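PDB 4P5A: thymidylate synthase ThyX from Streptomyces cacaoi subsp. asoensis, which is a flavin-dependent UMP/dUMP methylase that probably takes the new methyl group from methylenetetrahydrofolate, with NADPH as reductant. Local coordinates for residues A97-E101 with R162-R166; I6-I12 with A104-D110; L73-F79 with P170-V176. All coordinates share one frame; numbering follows the deposited sequence.

Contact 1 (A97-E101 with R162-R166). With 5BU (5-bromo-uridine-5'-monophosphate), chain G.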
loop_
_atom_site.group_PDB
_atom_site.type_symbol
_atom_site.label_atom_id
_atom_site.label_comp_id
_atom_site.label_asym_id
_atom_site.label_seq_id
_atom_site.Cartn_x
_atom_site.Cartn_y
_atom_site.Cartn_z
ATOM N N ALA B 97 0.874 -3.882 25.404
ATOM C CA ALA B 97 0.941 -4.735 26.611
ATOM C C ALA B 97 2.311 -5.272 26.881
ATOM O O ALA B 97 2.582 -5.714 28.019
ATOM C CB ALA B 97 -0.106 -5.884 26.501
ATOM N N ARG B 98 3.214 -5.321 25.872
ATOM C CA ARG B 98 4.621 -5.616 26.197
ATOM C C ARG B 98 5.193 -4.481 27.009
ATOM O O ARG B 98 6.042 -4.727 27.875
ATOM C CB ARG B 98 5.445 -5.699 24.882
ATOM C CG ARG B 98 4.958 -6.864 23.962
ATOM C CD ARG B 98 5.928 -6.889 22.793
ATOM N NE ARG B 98 7.269 -7.406 23.229
ATOM C CZ ARG B 98 8.432 -7.114 22.636
ATOM N NH1 ARG B 98 8.475 -6.247 21.579
ATOM N NH2 ARG B 98 9.573 -7.679 23.104
ATOM N N TYR B 99 4.738 -3.243 26.747
ATOM C CA TYR B 99 5.364 -2.031 27.287
ATOM C C TYR B 99 4.753 -1.640 28.649
ATOM O O TYR B 99 5.465 -1.240 29.545
ATOM C CB TYR B 99 5.203 -0.865 26.336
ATOM C CG TYR B 99 5.973 0.376 26.729
ATOM C CD1 TYR B 99 7.314 0.548 26.342
ATOM C CD2 TYR B 99 5.355 1.415 27.470
ATOM C CE1 TYR B 99 8.026 1.781 26.717
ATOM C CE2 TYR B 99 6.073 2.588 27.840
ATOM C CZ TYR B 99 7.380 2.738 27.474
ATOM O OH TYR B 99 8.063 3.908 27.836
ATOM N N ARG B 100 3.460 -1.811 28.812
ATOM C CA ARG B 100 2.828 -1.274 30.006
ATOM C C ARG B 100 1.812 -2.288 30.514
ATOM O O ARG B 100 1.205 -3.005 29.708
ATOM C CB ARG B 100 2.099 0.016 29.668
ATOM C CG ARG B 100 1.600 0.770 30.983
ATOM C CD ARG B 100 1.368 2.291 30.796
ATOM N NE ARG B 100 0.052 2.585 30.197
ATOM C CZ ARG B 100 -1.067 2.909 30.875
ATOM N NH1 ARG B 100 -1.058 3.008 32.209
ATOM N NH2 ARG B 100 -2.211 3.144 30.215
ATOM N N GLU B 101 1.626 -2.330 31.852
ATOM C CA GLU B 101 0.604 -3.214 32.428
ATOM C C GLU B 101 -0.779 -2.845 31.928
ATOM O O GLU B 101 -1.105 -1.669 31.740
ATOM C CB GLU B 101 0.642 -3.061 33.933
ATOM C CG GLU B 101 -0.403 -3.827 34.684
ATOM C CD GLU B 101 -0.146 -3.785 36.239
ATOM O OE1 GLU B 101 -1.138 -4.044 36.988
ATOM O OE2 GLU B 101 1.045 -3.539 36.666
ATOM N N ARG B 162 5.855 -8.585 31.608
ATOM C CA ARG B 162 4.497 -8.269 31.146
ATOM C C ARG B 162 4.092 -8.797 29.774
ATOM O O ARG B 162 2.946 -9.218 29.652
ATOM C CB ARG B 162 4.123 -6.831 31.485
ATOM C CG ARG B 162 4.897 -5.960 30.872
ATOM C CD ARG B 162 4.756 -4.530 31.501
ATOM N NE ARG B 162 5.982 -3.974 30.933
ATOM C CZ ARG B 162 7.023 -3.564 31.655
ATOM N NH1 ARG B 162 8.131 -3.160 31.053
ATOM N NH2 ARG B 162 6.932 -3.551 32.987
ATOM N N GLU B 163 5.059 -9.013 28.866
ATOM C CA GLU B 163 4.723 -9.591 27.516
ATOM C C GLU B 163 4.292 -11.081 27.596
ATOM O O GLU B 163 3.605 -11.617 26.686
ATOM C CB GLU B 163 5.912 -9.381 26.539
ATOM C CG GLU B 163 7.120 -10.293 26.898
ATOM C CD GLU B 163 8.178 -10.343 25.790
ATOM O OE1 GLU B 163 8.974 -11.325 25.788
ATOM O OE2 GLU B 163 8.235 -9.390 24.922
ATOM N N ILE B 164 4.646 -11.776 28.701
ATOM C CA ILE B 164 4.257 -13.133 28.855
ATOM C C ILE B 164 3.051 -13.182 29.775
ATOM O O ILE B 164 2.147 -14.002 29.519
ATOM C CB ILE B 164 5.425 -13.981 29.459
ATOM C CG1 ILE B 164 6.525 -14.211 28.428
ATOM C CG2 ILE B 164 4.917 -15.266 30.152
ATOM C CD1 ILE B 164 6.096 -15.192 27.312
ATOM N N ALA B 165 2.990 -12.360 30.807
ATOM C CA ALA B 165 1.806 -12.391 31.689
ATOM C C ALA B 165 0.514 -12.132 30.943
ATOM O O ALA B 165 -0.553 -12.727 31.291
ATOM C CB ALA B 165 1.929 -11.416 32.840
ATOM N N ARG B 166 0.561 -11.249 29.929
ATOM C CA ARG B 166 -0.678 -10.943 29.191
ATOM C C ARG B 166 -1.217 -12.058 28.374
ATOM O O ARG B 166 -2.332 -11.884 27.826
ATOM C CB ARG B 166 -0.564 -9.712 28.339
ATOM C CG ARG B 166 0.590 -9.668 27.325
ATOM C CD ARG B 166 0.355 -10.643 26.158
ATOM N NE ARG B 166 1.392 -10.343 25.144
ATOM C CZ ARG B 166 1.317 -9.370 24.191
ATOM N NH1 ARG B 166 0.223 -8.630 24.057
ATOM N NH2 ARG B 166 2.388 -9.172 23.447
HETATM P P 5BU G . 1.366 -5.724 22.253
HETATM O OP1 5BU G . 0.125 -5.654 23.050
HETATM O OP2 5BU G . 1.765 -7.044 21.754
HETATM O OP3 5BU G . 2.452 -4.863 22.713
HETATM O "O5'" 5BU G . 0.979 -5.030 20.854
HETATM C "C5'" 5BU G . 0.190 -3.830 20.878
HETATM C "C4'" 5BU G . -0.055 -3.427 19.397
HETATM O "O4'" 5BU G . 1.256 -2.898 18.843
HETATM C "C3'" 5BU G . -0.465 -4.497 18.418
HETATM O "O3'" 5BU G . -1.200 -3.842 17.293
HETATM C "C2'" 5BU G . 0.862 -5.027 17.936
HETATM O "O2'" 5BU G . 0.678 -5.586 16.681
HETATM C "C1'" 5BU G . 1.769 -3.821 17.864
HETATM N N1 5BU G . 3.141 -4.260 18.356
HETATM C C2 5BU G . 3.869 -5.146 17.568
HETATM O O2 5BU G . 3.375 -5.424 16.456
HETATM N N3 5BU G . 5.095 -5.587 17.995
HETATM C C4 5BU G . 5.688 -5.176 19.198
HETATM O O4 5BU G . 6.735 -5.723 19.558
HETATM C C5 5BU G . 4.946 -4.293 19.940
HETATM C C6 5BU G . 3.717 -3.821 19.560
HETATM BR BR 5BU G . 5.695 -3.531 21.519
HETATM O O HOH W 1 1.256 -6.933 30.047
HETATM O O HOH W 2 7.568 -7.085 28.517
HETATM O O HOH W 3 8.583 -3.425 28.258
#
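In the nucleotide pocket, Arg98 and Glu163 stand side by side next to bound 5-bromo-UMP. Arg98 turns the NE side of its guanidinium to the carboxylate. Arg98 NE and NH2 both reach Glu163 OE2, each at 2.8 Å, and the oxygen lies in the guanidinium plane. The guanidinium and carboxylate planes are 33° apart. OE1 of Glu163 has its own salt bridge, to Arg113 of the second subunit. The Arg98 chain is bent at chi3 (71°), and NH1 bonds to O4 of the uracil at 2.7 Å. Tyr124 of the second subunit adds a cation-pi contact to Arg98.

Ala97 and Arg98 directly follow Ser96, the closing serine of the RHR-X7-S signature of ThyX enzymes. Here the chain meets the phosphate. Ala97 N donates to OP1 at 3.0 Å, and Arg98 N points almost straight at OP3 (175°). Arg166 comes from the other segment. Arg166 NH2 bonds to OP2 at 2.8 Å and NH1 to OP1 at 3.1 Å, while NE is tied back to Glu163 O. That bond restrains the guanidinium beside the phosphate.

Farther from the nucleotide, Arg162 runs extended alongside the loop. Arg162 NE bonds to Arg98 O at 3.1 Å, from above the carbonyl plane, and Tyr99 O lies over one guanidinium face. One water links Ala97 O to Arg162 O.

Contact 2 (I6-I12 with A104-D110)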
loop_
_atom_site.group_PDB
_atom_site.type_symbol
_atom_site.label_atom_id
_atom_site.label_comp_id
_atom_site.label_asym_id
_atom_site.label_seq_id
_atom_site.Cartn_x
_atom_site.Cartn_y
_atom_site.Cartn_z
ATOM N N ILE B 6 -12.044 -6.108 38.445
ATOM C CA ILE B 6 -12.170 -5.851 37.049
ATOM C C ILE B 6 -13.299 -4.837 36.833
ATOM O O ILE B 6 -14.262 -4.735 37.642
ATOM C CB ILE B 6 -12.508 -7.126 36.255
ATOM C CG1 ILE B 6 -13.848 -7.777 36.693
ATOM C CG2 ILE B 6 -11.362 -8.258 36.371
ATOM C CD1 ILE B 6 -14.347 -8.741 35.605
ATOM N N GLU B 7 -13.289 -4.186 35.655
ATOM C CA GLU B 7 -14.354 -3.330 35.237
ATOM C C GLU B 7 -15.006 -3.883 33.935
ATOM O O GLU B 7 -14.283 -4.160 32.926
ATOM C CB GLU B 7 -13.829 -1.911 35.023
ATOM C CG GLU B 7 -14.898 -1.022 34.475
ATOM C CD GLU B 7 -14.385 0.356 34.035
ATOM O OE1 GLU B 7 -13.157 0.579 33.820
ATOM O OE2 GLU B 7 -15.260 1.233 33.884
ATOM N N LEU B 8 -16.324 -4.143 33.948
ATOM C CA LEU B 8 -17.011 -4.467 32.704
ATOM C C LEU B 8 -17.612 -3.238 32.062
ATOM O O LEU B 8 -18.293 -2.456 32.711
ATOM C CB LEU B 8 -18.140 -5.456 32.899
ATOM C CG LEU B 8 -17.734 -6.680 33.714
ATOM C CD1 LEU B 8 -19.045 -7.431 34.069
ATOM C CD2 LEU B 8 -16.865 -7.541 32.866
ATOM N N ARG B 9 -17.413 -3.094 30.756
ATOM C CA ARG B 9 -17.956 -1.934 30.019
ATOM C C ARG B 9 -18.549 -2.435 28.723
ATOM O O ARG B 9 -18.187 -3.512 28.261
ATOM C CB ARG B 9 -16.853 -0.917 29.710
ATOM C CG ARG B 9 -16.015 -0.450 30.878
ATOM C CD ARG B 9 -15.023 0.668 30.488
ATOM N NE ARG B 9 -15.699 1.907 30.056
ATOM C CZ ARG B 9 -15.814 3.020 30.784
ATOM N NH1 ARG B 9 -15.290 3.101 32.002
ATOM N NH2 ARG B 9 -16.449 4.071 30.277
ATOM N N SER B 10 -19.469 -1.658 28.127
ATOM C CA SER B 10 -20.033 -2.017 26.856
ATOM C C SER B 10 -19.814 -0.943 25.821
ATOM O O SER B 10 -20.438 -1.017 24.765
ATOM C CB SER B 10 -21.531 -2.219 26.984
ATOM O OG SER B 10 -21.826 -3.389 27.760
ATOM N N ASP B 11 -19.063 0.099 26.147
ATOM C CA ASP B 11 -19.038 1.238 25.225
ATOM C C ASP B 11 -17.791 1.084 24.320
ATOM O O ASP B 11 -16.807 0.444 24.693
ATOM C CB ASP B 11 -18.960 2.585 25.943
ATOM C CG ASP B 11 -17.786 2.681 26.927
ATOM O OD1 ASP B 11 -17.237 1.640 27.372
ATOM O OD2 ASP B 11 -17.389 3.819 27.270
ATOM N N ILE B 12 -17.915 1.657 23.151
ATOM C CA ILE B 12 -16.800 1.649 22.212
ATOM C C ILE B 12 -16.693 3.091 21.828
ATOM O O ILE B 12 -17.713 3.677 21.432
ATOM C CB ILE B 12 -17.259 0.944 20.973
ATOM C CG1 ILE B 12 -17.656 -0.499 21.228
ATOM C CG2 ILE B 12 -16.078 0.898 20.021
ATOM C CD1 ILE B 12 -16.592 -1.349 21.456
ATOM N N ALA B 104 -7.800 -3.084 33.948
ATOM C CA ALA B 104 -8.735 -4.171 34.129
ATOM C C ALA B 104 -10.087 -3.818 33.532
ATOM O O ALA B 104 -11.090 -3.930 34.182
ATOM C CB ALA B 104 -8.886 -4.525 35.646
ATOM N N ALA B 105 -10.114 -3.420 32.256
ATOM C CA ALA B 105 -11.397 -3.069 31.627
ATOM C C ALA B 105 -11.634 -4.038 30.540
ATOM O O ALA B 105 -10.708 -4.286 29.692
ATOM C CB ALA B 105 -11.402 -1.674 31.112
ATOM N N PHE B 106 -12.842 -4.602 30.505
ATOM C CA PHE B 106 -13.155 -5.759 29.615
ATOM C C PHE B 106 -14.508 -5.491 29.012
ATOM O O PHE B 106 -15.433 -4.966 29.690
ATOM C CB PHE B 106 -13.179 -7.138 30.371
ATOM C CG PHE B 106 -11.927 -7.442 31.031
ATOM C CD1 PHE B 106 -11.738 -7.110 32.347
ATOM C CD2 PHE B 106 -10.843 -7.945 30.275
ATOM C CE1 PHE B 106 -10.535 -7.292 32.975
ATOM C CE2 PHE B 106 -9.563 -8.155 30.908
ATOM C CZ PHE B 106 -9.437 -7.856 32.263
ATOM N N TYR B 107 -14.681 -5.835 27.726
ATOM C CA TYR B 107 -15.928 -5.578 27.063
ATOM C C TYR B 107 -16.977 -6.720 27.262
ATOM O O TYR B 107 -16.670 -7.918 27.128
ATOM C CB TYR B 107 -15.681 -5.434 25.500
ATOM C CG TYR B 107 -16.943 -5.295 24.672
ATOM C CD1 TYR B 107 -17.502 -6.420 24.011
ATOM C CD2 TYR B 107 -17.613 -4.054 24.565
ATOM C CE1 TYR B 107 -18.671 -6.312 23.285
ATOM C CE2 TYR B 107 -18.799 -3.930 23.819
ATOM C CZ TYR B 107 -19.320 -5.039 23.207
ATOM O OH TYR B 107 -20.481 -4.960 22.445
ATOM N N VAL B 108 -18.225 -6.301 27.489
ATOM C CA VAL B 108 -19.353 -7.264 27.415
ATOM C C VAL B 108 -20.436 -6.545 26.649
ATOM O O VAL B 108 -20.601 -5.341 26.799
ATOM C CB VAL B 108 -19.873 -7.683 28.916
ATOM C CG1 VAL B 108 -18.826 -8.467 29.665
ATOM C CG2 VAL B 108 -20.295 -6.458 29.661
ATOM N N PRO B 109 -21.211 -7.264 25.857
ATOM C CA PRO B 109 -22.245 -6.592 25.061
ATOM C C PRO B 109 -23.328 -5.984 25.947
ATOM O O PRO B 109 -23.608 -6.546 27.009
ATOM C CB PRO B 109 -22.787 -7.694 24.170
ATOM C CG PRO B 109 -22.200 -9.061 24.705
ATOM C CD PRO B 109 -21.108 -8.727 25.678
ATOM N N ASP B 110 -23.950 -4.886 25.518
ATOM C CA ASP B 110 -25.081 -4.375 26.323
ATOM C C ASP B 110 -26.415 -5.101 26.013
ATOM O O ASP B 110 -26.510 -6.045 25.194
ATOM C CB ASP B 110 -25.236 -2.885 26.196
ATOM C CG ASP B 110 -25.681 -2.473 24.843
ATOM O OD1 ASP B 110 -26.269 -3.278 24.031
ATOM O OD2 ASP B 110 -25.462 -1.304 24.569
#
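Phe106 lies against Ile6 where two short strands, 7-9 and 105-107, pair in parallel as a two-stranded sheet. Phe106 CB sits 4.5 Å from Leu8 CD2. With chi1 at -58°, CG stands beside the backbone N, which turns the CD1-CE1 side of the ring to Ile6 and Glu7. Phe106 CD1 is 3.9 Å from Glu7 O and also touches Ile6 CB. Phe106 CE1 meets Ile6 CG2 at 3.6 Å, the two side chains crossing at about a right angle. Tyr145 of helix 131-157 also meets the ring.

The backbones bond in the parallel manner. Glu7 N donates to Ala104 O and Glu7 O accepts from Phe106 N. Arg9 repeats this with Phe106 O and Val108 N. The short strand axes are 35° apart. Leu8 and Phe106 share one side of the sheet; Leu8 CD2 also packs on Val108 CG1 at 3.9 Å.

Glu7, Ala105, Arg9 and Tyr107 occupy the other side. The Tyr107 hydroxyl bonds to Glu208. Next to the hydroxyl-bearing carbon, Tyr107 CE2 touches Ile12 CD1 at 4.1 Å. Ser10 O lies at the ring edge, near its plane, 3.5 Å from Tyr107 CE2.

Contact 3 (L73-F79 with P170-V176)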
loop_
_atom_site.group_PDB
_atom_site.type_symbol
_atom_site.label_atom_id
_atom_site.label_comp_id
_atom_site.label_asym_id
_atom_site.label_seq_id
_atom_site.Cartn_x
_atom_site.Cartn_y
_atom_site.Cartn_z
ATOM N N LEU B 73 -8.997 8.766 17.879
ATOM C CA LEU B 73 -8.629 7.992 19.069
ATOM C C LEU B 73 -9.747 7.003 19.288
ATOM O O LEU B 73 -10.945 7.385 19.471
ATOM C CB LEU B 73 -8.573 8.930 20.336
ATOM C CG LEU B 73 -8.246 8.272 21.730
ATOM C CD1 LEU B 73 -6.894 7.562 21.725
ATOM C CD2 LEU B 73 -8.143 9.485 22.749
ATOM N N VAL B 74 -9.397 5.714 19.316
ATOM C CA VAL B 74 -10.395 4.671 19.388
ATOM C C VAL B 74 -10.112 3.825 20.643
ATOM O O VAL B 74 -9.003 3.425 20.887
ATOM C CB VAL B 74 -10.257 3.715 18.142
ATOM C CG1 VAL B 74 -11.311 2.555 18.229
ATOM C CG2 VAL B 74 -10.487 4.542 16.826
ATOM N N ARG B 75 -11.136 3.580 21.461
ATOM C CA ARG B 75 -11.039 2.617 22.522
ATOM C C ARG B 75 -12.015 1.448 22.327
ATOM O O ARG B 75 -13.243 1.660 22.191
ATOM C CB ARG B 75 -11.357 3.319 23.861
ATOM C CG ARG B 75 -11.119 2.402 25.119
ATOM C CD ARG B 75 -11.296 3.217 26.502
ATOM N NE ARG B 75 -11.006 4.642 26.297
ATOM C CZ ARG B 75 -9.816 5.226 26.467
ATOM N NH1 ARG B 75 -8.756 4.534 26.908
ATOM N NH2 ARG B 75 -9.682 6.514 26.209
ATOM N N ALA B 76 -11.493 0.218 22.261
ATOM C CA ALA B 76 -12.346 -0.914 21.847
ATOM C C ALA B 76 -11.627 -2.145 22.335
ATOM O O ALA B 76 -10.385 -2.120 22.524
ATOM C CB ALA B 76 -12.519 -0.941 20.256
ATOM N N PRO B 77 -12.368 -3.302 22.449
ATOM C CA PRO B 77 -11.767 -4.562 22.816
ATOM C C PRO B 77 -10.844 -5.071 21.701
ATOM O O PRO B 77 -11.043 -4.729 20.510
ATOM C CB PRO B 77 -12.978 -5.494 23.021
ATOM C CG PRO B 77 -14.078 -4.902 22.144
ATOM C CD PRO B 77 -13.834 -3.377 22.216
ATOM N N ILE B 78 -9.828 -5.792 22.081
ATOM C CA ILE B 78 -8.885 -6.331 21.081
ATOM C C ILE B 78 -9.570 -7.040 19.884
ATOM O O ILE B 78 -9.153 -6.832 18.738
ATOM C CB ILE B 78 -7.930 -7.316 21.807
ATOM C CG1 ILE B 78 -6.971 -6.477 22.632
ATOM C CG2 ILE B 78 -7.134 -8.199 20.773
ATOM C CD1 ILE B 78 -6.070 -7.314 23.511
ATOM N N PHE B 79 -10.622 -7.842 20.111
ATOM C CA PHE B 79 -11.172 -8.461 18.935
ATOM C C PHE B 79 -11.683 -7.491 17.880
ATOM O O PHE B 79 -11.742 -7.850 16.707
ATOM C CB PHE B 79 -12.235 -9.530 19.230
ATOM C CG PHE B 79 -13.529 -8.971 19.743
ATOM C CD1 PHE B 79 -13.700 -8.648 21.108
ATOM C CD2 PHE B 79 -14.564 -8.700 18.833
ATOM C CE1 PHE B 79 -14.950 -8.070 21.545
ATOM C CE2 PHE B 79 -15.761 -8.111 19.256
ATOM C CZ PHE B 79 -15.927 -7.751 20.593
ATOM N N PRO B 170 -8.148 -11.934 27.898
ATOM C CA PRO B 170 -9.049 -12.322 26.869
ATOM C C PRO B 170 -9.049 -11.291 25.739
ATOM O O PRO B 170 -8.592 -10.120 25.908
ATOM C CB PRO B 170 -10.411 -12.261 27.572
ATOM C CG PRO B 170 -10.270 -11.236 28.630
ATOM C CD PRO B 170 -8.843 -11.448 29.096
ATOM N N VAL B 171 -9.605 -11.685 24.614
ATOM C CA VAL B 171 -9.682 -10.779 23.455
ATOM C C VAL B 171 -10.689 -9.662 23.660
ATOM O O VAL B 171 -10.789 -8.706 22.827
ATOM C CB VAL B 171 -9.975 -11.543 22.159
ATOM C CG1 VAL B 171 -8.820 -12.542 21.761
ATOM C CG2 VAL B 171 -11.323 -12.246 22.255
ATOM N N SER B 172 -11.439 -9.701 24.772
ATOM C CA SER B 172 -12.331 -8.636 25.145
ATOM C C SER B 172 -11.685 -7.496 25.909
ATOM O O SER B 172 -12.340 -6.509 26.239
ATOM C CB SER B 172 -13.454 -9.234 26.020
ATOM O OG SER B 172 -12.794 -9.734 27.219
ATOM N N THR B 173 -10.400 -7.658 26.248
ATOM C CA THR B 173 -9.658 -6.644 26.969
ATOM C C THR B 173 -9.644 -5.323 26.129
ATOM O O THR B 173 -9.403 -5.398 24.946
ATOM C CB THR B 173 -8.162 -7.100 27.104
ATOM O OG1 THR B 173 -8.157 -8.334 27.857
ATOM C CG2 THR B 173 -7.394 -6.061 27.942
ATOM N N TYR B 174 -9.903 -4.183 26.745
ATOM C CA TYR B 174 -9.903 -2.906 25.989
ATOM C C TYR B 174 -8.468 -2.508 25.632
ATOM O O TYR B 174 -7.516 -2.715 26.463
ATOM C CB TYR B 174 -10.520 -1.803 26.834
ATOM C CG TYR B 174 -12.007 -1.727 26.644
ATOM C CD1 TYR B 174 -12.571 -0.979 25.632
ATOM C CD2 TYR B 174 -12.869 -2.452 27.506
ATOM C CE1 TYR B 174 -13.988 -0.921 25.480
ATOM C CE2 TYR B 174 -14.243 -2.361 27.402
ATOM C CZ TYR B 174 -14.793 -1.569 26.396
ATOM O OH TYR B 174 -16.142 -1.424 26.251
ATOM N N SER B 175 -8.331 -1.961 24.410
ATOM C CA SER B 175 -7.117 -1.343 24.003
ATOM C C SER B 175 -7.462 0.065 23.460
ATOM O O SER B 175 -8.630 0.436 23.386
ATOM C CB SER B 175 -6.462 -2.278 22.943
ATOM O OG SER B 175 -5.077 -1.858 22.766
ATOM N N VAL B 176 -6.432 0.868 23.193
ATOM C CA VAL B 176 -6.626 2.219 22.791
ATOM C C VAL B 176 -5.601 2.485 21.711
ATOM O O VAL B 176 -4.464 1.998 21.844
ATOM C CB VAL B 176 -6.497 3.211 23.961
ATOM C CG1 VAL B 176 -5.157 3.218 24.608
ATOM C CG2 VAL B 176 -6.875 4.585 23.538
#
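One face of the Arg75 guanidinium carries Val176, whose CG2 is 3.9 Å from Arg75 NH1. The two side chains run side by side. The Arg75 chain runs extended to CD and then turns at chi3 (-27°), which brings the guanidinium over Val176. At the edge of the Phe79 ring, near its plane, lie Ser172 CA and Val171 O, the latter 3.4 Å from Phe79 CD1. The Tyr174 ring is met at a slant. Tyr174 CD1 touches Arg75 CG at 3.7 Å, and CE1 touches Pro77 CD at 4.1 Å. Arg75 crosses Tyr174 at about a right angle, with guanidinium and ring planes 41° apart. The Tyr174 hydroxyl bonds to Asp11 O.

Ala76 and Ser175 form the hydrogen-bonded pair: Ala76 N to Ser175 O at 3.1 Å, and Ser175 N to Ala76 O at 2.8 Å. The Ser175 hydroxyl turns to Glu94, a residue of the nucleotide pocket. Leu73 CD1 presses tightly on Val176 CG2, and Val32 of the third subunit packs on both residues.

Pro77 is the N-cap of helix 78-84. The next two N-H groups go to loop carbonyls, Ile78 N to Thr173 O at 2.9 Å and Phe79 N to Val171 O at 2.9 Å. Those carbonyls belong to a type I turn, Pro170 to Thr173. Pro170 O accepts from both N and OG1 of Thr173, which fixes the turn. The segments join the two inner strands, 69-77 and 174-181, of the antiparallel sheet of this ThyX subunit.

In the fold
Contact 3 is the buried one of the three. Contact 2 lies beside it, about 9 Å between centres, and is only partly buried. The two touch directly: Tyr107 N bonds to Ser172 O, and Phe106 packs on Thr173. The small parallel sheet is thus fastened to the end of the antiparallel one. Backbone bonds and apolar side chains dominate both. Contact 1 is farther out, its centre about 24 Å from that of the chain. It has no strand pairing. Guanidinium groups, a carboxylate, waters and the nucleotide do the joining there. Its segments adjoin those of the other contacts in sequence, and all three contacts touch the second subunit.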